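Local coordinates for SusD superfamily protein (Bacteroides vulgatus ATCC 8482, PDB 3JQ0) that is an outer-membrane SusD-family protein that probably binds glycans or other nutrients, at residues R363-L369 and E437-F442. Numbering follows the deposited sequence.
Sequences RYADCLL and ERLREF
In the helical core of this SusD-family fold, the first turns of helix 364-377 run antiparallel to the last turn of helix 430-441, and two buried salt bridges, R363 with E441 and D366 with R438, join them on either side of the F442 ring. The short axes come no nearer than 11.0 Å, a gap filled by side chains. R363, the N-cap residue, bends at chi3 and sends NH1 to E441 OE2 (2.8 Å), a nearly straight bond (168°) in the guanidinium plane that uses the anti lone pair of the carboxylate oxygen. F442 CE1 lies over one face of the same guanidinium, toward its rim, with the planes 44° apart, and R363 reaches E242 and E445 as well; E441 in turn pairs with R315 and R392, so charges of both signs are gathered in a buried network. The edge of the F442 ring meets the backbone at the start of the helix, CZ standing 3.5 Å from D366 N. D366 has CG anti to the backbone N (chi1 -167°), which carries OD1 across to R438. R438 NH1 (2.8 Å) and NH2 (3.0 Å) both grip D366 OD1 end-on, from the same face of the carboxylate, while NE turns to D451. A leucine in place of R438 would probably leave D366 and D451 without their shared cationic mate in the interior. One turn further along helix 364-377 the contact is made by carbon atoms: L369 slides past R438 in the opposite direction, its CD1 3.9 Å from R438 CG, and crosses the chain of E437, whose carboxylate is taken by R315 and R390, at about a right angle, with L369 CD2 3.8 Å from E437 CG.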
loop_
_atom_site.group_PDB
_atom_site.type_symbol
_atom_site.label_atom_id
_atom_site.label_comp_id
_atom_site.label_asym_id
_atom_site.label_seq_id
_atom_site.Cartn_x
_atom_site.Cartn_y
_atom_site.Cartn_z
ATOM N N ARG A 363 -2.487 -3.430 7.695
ATOM C CA ARG A 363 -1.879 -3.409 9.020
ATOM C C ARG A 363 -2.786 -2.775 10.030
ATOM O O ARG A 363 -3.604 -1.901 9.661
ATOM C CB ARG A 363 -0.519 -2.496 8.976
ATOM C CG ARG A 363 0.594 -3.101 8.246
ATOM C CD ARG A 363 1.860 -2.559 8.594
ATOM N NE ARG A 363 2.218 -1.250 8.077
ATOM C CZ ARG A 363 2.420 -0.176 8.817
ATOM N NH1 ARG A 363 2.087 -0.082 10.092
ATOM N NH2 ARG A 363 2.980 0.871 8.234
ATOM N N TYR A 364 -2.612 -3.082 11.316
ATOM C CA TYR A 364 -3.462 -2.482 12.318
ATOM C C TYR A 364 -3.343 -0.932 12.360
ATOM O O TYR A 364 -4.349 -0.267 12.595
ATOM C CB TYR A 364 -3.235 -3.092 13.687
ATOM C CG TYR A 364 -4.280 -2.692 14.691
ATOM C CD1 TYR A 364 -5.581 -3.111 14.553
ATOM C CD2 TYR A 364 -3.992 -1.897 15.786
ATOM C CE1 TYR A 364 -6.551 -2.745 15.467
ATOM C CE2 TYR A 364 -4.948 -1.546 16.712
ATOM C CZ TYR A 364 -6.230 -1.969 16.553
ATOM O OH TYR A 364 -7.232 -1.630 17.428
ATOM N N ALA A 365 -2.167 -0.351 12.102
ATOM C CA ALA A 365 -2.099 1.117 12.066
ATOM C C ALA A 365 -3.030 1.668 10.987
ATOM O O ALA A 365 -3.510 2.796 11.100
ATOM C CB ALA A 365 -0.683 1.617 11.853
ATOM N N ASP A 366 -3.191 0.922 9.884
ATOM C CA ASP A 366 -4.089 1.326 8.779
ATOM C C ASP A 366 -5.527 1.322 9.284
ATOM O O ASP A 366 -6.260 2.287 9.056
ATOM C CB ASP A 366 -3.844 0.347 7.603
ATOM C CG ASP A 366 -4.429 0.752 6.274
ATOM O OD1 ASP A 366 -4.958 1.875 6.148
ATOM O OD2 ASP A 366 -4.291 -0.075 5.354
ATOM N N CYS A 367 -5.929 0.267 9.996
ATOM C CA CYS A 367 -7.248 0.243 10.637
ATOM C C CYS A 367 -7.439 1.529 11.459
ATOM O O CYS A 367 -8.437 2.204 11.345
ATOM C CB CYS A 367 -7.350 -1.020 11.498
ATOM S SG CYS A 367 -8.837 -1.090 12.520
ATOM N N LEU A 368 -6.507 1.812 12.349
ATOM C CA LEU A 368 -6.672 2.963 13.235
ATOM C C LEU A 368 -6.789 4.281 12.473
ATOM O O LEU A 368 -7.625 5.116 12.815
ATOM C CB LEU A 368 -5.515 3.035 14.263
ATOM C CG LEU A 368 -5.460 1.905 15.279
ATOM C CD1 LEU A 368 -4.267 2.175 16.244
ATOM C CD2 LEU A 368 -6.789 1.735 16.034
ATOM N N LEU A 369 -5.934 4.485 11.472
ATOM C CA LEU A 369 -5.944 5.759 10.776
ATOM C C LEU A 369 -7.159 5.911 9.859
ATOM O O LEU A 369 -7.624 7.038 9.652
ATOM C CB LEU A 369 -4.610 6.001 10.061
ATOM C CG LEU A 369 -3.436 6.186 11.054
ATOM C CD1 LEU A 369 -2.129 6.262 10.254
ATOM C CD2 LEU A 369 -3.608 7.423 11.971
ATOM N N GLU A 437 -0.161 11.740 8.844
ATOM C CA GLU A 437 0.143 10.542 9.625
ATOM C C GLU A 437 0.301 9.342 8.692
ATOM O O GLU A 437 1.229 8.533 8.868
ATOM C CB GLU A 437 -0.890 10.290 10.698
ATOM C CG GLU A 437 -0.367 9.385 11.803
ATOM C CD GLU A 437 0.754 10.019 12.598
ATOM O OE1 GLU A 437 0.747 11.276 12.752
ATOM O OE2 GLU A 437 1.659 9.285 13.043
ATOM N N ARG A 438 -0.591 9.195 7.727
ATOM C CA ARG A 438 -0.517 8.105 6.792
ATOM C C ARG A 438 0.713 8.189 5.909
ATOM O O ARG A 438 1.319 7.165 5.560
ATOM C CB ARG A 438 -1.791 7.994 5.929
ATOM C CG ARG A 438 -3.002 7.561 6.714
ATOM C CD ARG A 438 -4.221 7.364 5.826
ATOM N NE ARG A 438 -4.118 6.268 4.921
ATOM C CZ ARG A 438 -4.289 5.005 5.224
ATOM N NH1 ARG A 438 -4.548 4.624 6.456
ATOM N NH2 ARG A 438 -4.214 4.084 4.256
ATOM N N LEU A 439 1.117 9.405 5.544
ATOM C CA LEU A 439 2.323 9.597 4.751
ATOM C C LEU A 439 3.542 9.048 5.523
ATOM O O LEU A 439 4.353 8.294 4.998
ATOM C CB LEU A 439 2.500 11.070 4.361
ATOM C CG LEU A 439 3.780 11.436 3.624
ATOM C CD1 LEU A 439 4.054 10.611 2.396
ATOM C CD2 LEU A 439 3.789 12.909 3.346
ATOM N N ARG A 440 3.649 9.471 6.778
ATOM C CA ARG A 440 4.737 9.034 7.632
ATOM C C ARG A 440 4.710 7.536 7.876
ATOM O O ARG A 440 5.784 6.906 8.017
ATOM C CB ARG A 440 4.678 9.812 8.965
ATOM C CG ARG A 440 5.063 11.270 8.809
ATOM C CD ARG A 440 4.908 12.048 10.099
ATOM N NE ARG A 440 5.445 13.399 9.945
ATOM C CZ ARG A 440 5.211 14.418 10.760
ATOM N NH1 ARG A 440 4.332 14.320 11.738
ATOM N NH2 ARG A 440 5.848 15.556 10.535
ATOM N N GLU A 441 3.532 6.926 7.984
ATOM C CA GLU A 441 3.367 5.558 8.415
ATOM C C GLU A 441 3.591 4.574 7.238
ATOM O O GLU A 441 4.029 3.445 7.495
ATOM C CB GLU A 441 1.946 5.404 8.987
ATOM C CG GLU A 441 1.653 4.068 9.619
ATOM C CD GLU A 441 2.467 3.712 10.873
ATOM O OE1 GLU A 441 2.926 4.657 11.551
ATOM O OE2 GLU A 441 2.553 2.476 11.180
ATOM N N PHE A 442 3.254 4.948 6.001
ATOM C CA PHE A 442 3.042 3.997 4.924
ATOM C C PHE A 442 3.937 4.173 3.709
ATOM O O PHE A 442 3.619 3.672 2.634
ATOM C CB PHE A 442 1.559 3.968 4.480
ATOM C CG PHE A 442 0.639 3.444 5.566
ATOM C CD1 PHE A 442 0.712 2.110 5.956
ATOM C CD2 PHE A 442 -0.271 4.273 6.197
ATOM C CE1 PHE A 442 -0.127 1.611 6.967
ATOM C CE2 PHE A 442 -1.084 3.781 7.182
ATOM C CZ PHE A 442 -0.970 2.487 7.616
#